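Local coordinates for putative xanthine dehydrogenase YAGS fad-binding subunit (Escherichia coli, PDB 5G5G), which probably oxidises aldehydes in the periplasm, as the subunit that holds a molybdenum centre with its pterin cytosine dinucleotide, at residues E229-Y237 against V493-P501. Residues are numbered along the deposited sequence; the frame is centred on the assembly and turned at random.
Sequences ENVRIISPY and VHLGDSSFP. With GOL (glycerol), chain B.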
loop_
_atom_site.group_PDB
_atom_site.type_symbol
_atom_site.label_atom_id
_atom_site.label_comp_id
_atom_site.label_asym_id
_atom_site.label_seq_id
_atom_site.Cartn_x
_atom_site.Cartn_y
_atom_site.Cartn_z
ATOM N N GLU C 229 -10.609 21.088 26.270
ATOM C CA GLU C 229 -11.187 20.255 27.303
ATOM C C GLU C 229 -12.512 19.627 26.893
ATOM O O GLU C 229 -12.938 18.672 27.509
ATOM C CB GLU C 229 -11.362 21.003 28.675
ATOM C CG GLU C 229 -11.459 22.538 28.665
ATOM C CD GLU C 229 -10.130 23.258 28.320
ATOM O OE1 GLU C 229 -9.089 23.005 28.984
ATOM O OE2 GLU C 229 -10.107 24.103 27.389
ATOM N N ASN C 230 -13.158 20.182 25.879
ATOM C CA ASN C 230 -14.442 19.693 25.400
ATOM C C ASN C 230 -14.337 18.614 24.307
ATOM O O ASN C 230 -15.338 18.220 23.747
ATOM C CB ASN C 230 -15.257 20.885 24.919
ATOM C CG ASN C 230 -15.783 21.721 26.079
ATOM O OD1 ASN C 230 -15.592 21.371 27.224
ATOM N ND2 ASN C 230 -16.486 22.791 25.777
ATOM N N VAL C 231 -13.126 18.125 24.053
ATOM C CA VAL C 231 -12.850 17.169 22.950
ATOM C C VAL C 231 -12.200 15.918 23.519
ATOM O O VAL C 231 -11.225 16.008 24.296
ATOM C CB VAL C 231 -11.907 17.756 21.912
ATOM C CG1 VAL C 231 -11.554 16.705 20.826
ATOM C CG2 VAL C 231 -12.549 18.987 21.282
ATOM N N ARG C 232 -12.710 14.764 23.101
ATOM C CA ARG C 232 -12.174 13.492 23.463
ATOM C C ARG C 232 -11.873 12.790 22.128
ATOM O O ARG C 232 -12.720 12.734 21.251
ATOM C CB ARG C 232 -13.103 12.636 24.313
ATOM C CG ARG C 232 -12.537 11.260 24.684
ATOM C CD ARG C 232 -13.442 10.505 25.632
ATOM N NE ARG C 232 -12.996 9.136 25.909
ATOM C CZ ARG C 232 -13.676 8.249 26.619
ATOM N NH1 ARG C 232 -14.903 8.506 27.107
ATOM N NH2 ARG C 232 -13.177 7.058 26.842
ATOM N N ILE C 233 -10.647 12.274 22.009
ATOM C CA ILE C 233 -10.217 11.557 20.819
ATOM C C ILE C 233 -9.997 10.078 21.186
ATOM O O ILE C 233 -9.329 9.771 22.205
ATOM C CB ILE C 233 -8.887 12.175 20.280
ATOM C CG1 ILE C 233 -8.995 13.673 19.956
ATOM C CG2 ILE C 233 -8.363 11.388 19.104
ATOM C CD1 ILE C 233 -10.057 14.032 18.936
ATOM N N ILE C 234 -10.437 9.171 20.300
ATOM C CA ILE C 234 -10.372 7.731 20.506
ATOM C C ILE C 234 -9.831 7.055 19.246
ATOM O O ILE C 234 -10.361 7.264 18.184
ATOM C CB ILE C 234 -11.794 7.173 20.849
ATOM C CG1 ILE C 234 -12.290 7.863 22.110
ATOM C CG2 ILE C 234 -11.764 5.676 20.956
ATOM C CD1 ILE C 234 -13.710 7.532 22.491
ATOM N N SER C 235 -8.681 6.369 19.371
ATOM C CA SER C 235 -8.093 5.630 18.272
ATOM C C SER C 235 -7.280 4.408 18.789
ATOM O O SER C 235 -6.033 4.415 18.733
ATOM C CB SER C 235 -7.217 6.600 17.456
ATOM O OG SER C 235 -6.933 6.041 16.198
ATOM N N PRO C 236 -7.964 3.374 19.297
ATOM C CA PRO C 236 -7.260 2.237 19.906
ATOM C C PRO C 236 -6.640 1.303 18.900
ATOM O O PRO C 236 -5.683 0.602 19.223
ATOM C CB PRO C 236 -8.370 1.542 20.754
ATOM C CG PRO C 236 -9.645 1.867 20.005
ATOM C CD PRO C 236 -9.432 3.288 19.533
ATOM N N TYR C 237 -7.193 1.267 17.690
ATOM C CA TYR C 237 -6.671 0.465 16.566
ATOM C C TYR C 237 -6.602 1.296 15.295
ATOM O O TYR C 237 -7.584 1.942 14.916
ATOM C CB TYR C 237 -7.497 -0.816 16.320
ATOM C CG TYR C 237 -7.505 -1.687 17.525
ATOM C CD1 TYR C 237 -6.397 -2.433 17.853
ATOM C CD2 TYR C 237 -8.599 -1.678 18.402
ATOM C CE1 TYR C 237 -6.365 -3.190 19.017
ATOM C CE2 TYR C 237 -8.557 -2.416 19.570
ATOM C CZ TYR C 237 -7.428 -3.152 19.855
ATOM O OH TYR C 237 -7.410 -3.870 21.004
ATOM N N VAL C 493 -3.794 -3.538 28.870
ATOM C CA VAL C 493 -3.282 -2.271 28.360
ATOM C C VAL C 493 -4.364 -1.595 27.512
ATOM O O VAL C 493 -4.867 -2.200 26.561
ATOM C CB VAL C 493 -2.040 -2.504 27.491
ATOM C CG1 VAL C 493 -1.510 -1.191 26.917
ATOM C CG2 VAL C 493 -0.956 -3.271 28.244
ATOM N N HIS C 494 -4.685 -0.370 27.890
ATOM C CA HIS C 494 -5.676 0.462 27.228
ATOM C C HIS C 494 -4.937 1.650 26.628
ATOM O O HIS C 494 -4.247 2.383 27.342
ATOM C CB HIS C 494 -6.713 0.899 28.228
ATOM C CG HIS C 494 -7.327 -0.255 28.955
ATOM N ND1 HIS C 494 -7.953 -1.294 28.296
ATOM C CD2 HIS C 494 -7.372 -0.570 30.269
ATOM C CE1 HIS C 494 -8.366 -2.193 29.187
ATOM N NE2 HIS C 494 -8.036 -1.771 30.392
ATOM N N LEU C 495 -5.120 1.821 25.327
ATOM C CA LEU C 495 -4.391 2.805 24.511
ATOM C C LEU C 495 -5.284 3.733 23.724
ATOM O O LEU C 495 -6.490 3.496 23.568
ATOM C CB LEU C 495 -3.492 2.076 23.492
ATOM C CG LEU C 495 -2.380 1.227 24.043
ATOM C CD1 LEU C 495 -1.469 0.734 22.929
ATOM C CD2 LEU C 495 -1.561 1.983 25.037
ATOM N N GLY C 496 -4.648 4.801 23.226
ATOM C CA GLY C 496 -5.218 5.615 22.173
ATOM C C GLY C 496 -6.488 6.353 22.551
ATOM O O GLY C 496 -7.424 6.380 21.776
ATOM N N ASP C 497 -6.564 6.905 23.723
ATOM C CA ASP C 497 -7.739 7.615 24.188
ATOM C C ASP C 497 -7.222 8.824 24.961
ATOM O O ASP C 497 -6.352 8.707 25.869
ATOM C CB ASP C 497 -8.561 6.669 25.053
ATOM C CG ASP C 497 -9.952 7.215 25.419
ATOM O OD1 ASP C 497 -10.097 8.422 25.793
ATOM O OD2 ASP C 497 -10.879 6.360 25.486
ATOM N N SER C 498 -7.715 10.018 24.593
ATOM C CA SER C 498 -7.282 11.254 25.272
ATOM C C SER C 498 -7.750 11.352 26.717
ATOM O O SER C 498 -7.300 12.259 27.461
ATOM C CB SER C 498 -7.662 12.510 24.485
ATOM O OG SER C 498 -9.075 12.646 24.416
ATOM N N SER C 499 -8.604 10.445 27.170
ATOM C CA SER C 499 -8.873 10.387 28.601
ATOM C C SER C 499 -7.692 9.772 29.409
ATOM O O SER C 499 -7.652 9.899 30.617
ATOM C CB SER C 499 -10.242 9.768 28.895
ATOM O OG SER C 499 -10.242 8.379 28.735
ATOM N N PHE C 500 -6.676 9.241 28.734
ATOM C CA PHE C 500 -5.520 8.652 29.413
ATOM C C PHE C 500 -4.358 9.625 29.409
ATOM O O PHE C 500 -4.357 10.599 28.676
ATOM C CB PHE C 500 -5.079 7.401 28.657
ATOM C CG PHE C 500 -6.125 6.319 28.558
ATOM C CD1 PHE C 500 -7.155 6.176 29.524
ATOM C CD2 PHE C 500 -6.041 5.409 27.521
ATOM C CE1 PHE C 500 -8.092 5.169 29.417
ATOM C CE2 PHE C 500 -6.980 4.420 27.415
ATOM C CZ PHE C 500 -7.995 4.290 28.346
ATOM N N PRO C 501 -3.297 9.327 30.162
ATOM C CA PRO C 501 -2.199 10.284 30.188
ATOM C C PRO C 501 -1.506 10.494 28.867
ATOM O O PRO C 501 -1.494 9.592 28.009
ATOM C CB PRO C 501 -1.216 9.647 31.200
ATOM C CG PRO C 501 -2.114 8.971 32.167
ATOM C CD PRO C 501 -3.221 8.392 31.296
HETATM C C1 GOL B . -5.490 -6.037 23.814
HETATM O O1 GOL B . -5.503 -5.290 22.631
HETATM C C2 GOL B . -5.241 -5.143 24.998
HETATM O O2 GOL B . -6.374 -4.308 25.069
HETATM C C3 GOL B . -5.041 -6.046 26.208
HETATM O O3 GOL B . -5.383 -5.525 27.474
HETATM O O HOH W 1 -10.175 14.154 26.283
#
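S235 N donates to G496 O (2.7 Å) and S498 N to I233 O (2.9 Å), flanking the non-hydrogen-bonded pair I234-D497 in a single antiparallel bridge, a worked example of a loop pairing briefly with an edge strand. Strand 231-234, bonded along its other edge to strand 203-208, gives part of this one to the loop that follows strand 491-494. This is the tight part: a side chain at G496 would collide with S235 O, and G496 also has positive phi. S498 OG, tucked between its own N and carbonyl carbon (chi1 65°), takes the N-H of I233 almost straight (169°, 2.9 Å).

The outer side is more open, held by water and charge instead of close backbone packing. A water joins S498 OG to V231 O, and the exposed R232 reaches in to buried D497, gripping it side-on: NE to OD1 (3.0 Å) and NH2 to the syn lone pair of OD2 (2.8 Å), with the two planes 36° apart. D497 OD1 also accepts S499 N (2.9 Å), an Asx turn, and from above the carboxylate plane S499 OG.

A leucine at D497 would probably leave the R232 guanidinium without its countercharge here and the S499 N-H without its acceptor, unsettling the turn. With three donors converging on OD1, the carboxylate is likely to stay ionised, so one charge both shapes the loop and ties it to the strand, joining parts of two molybdopterin-binding family regions.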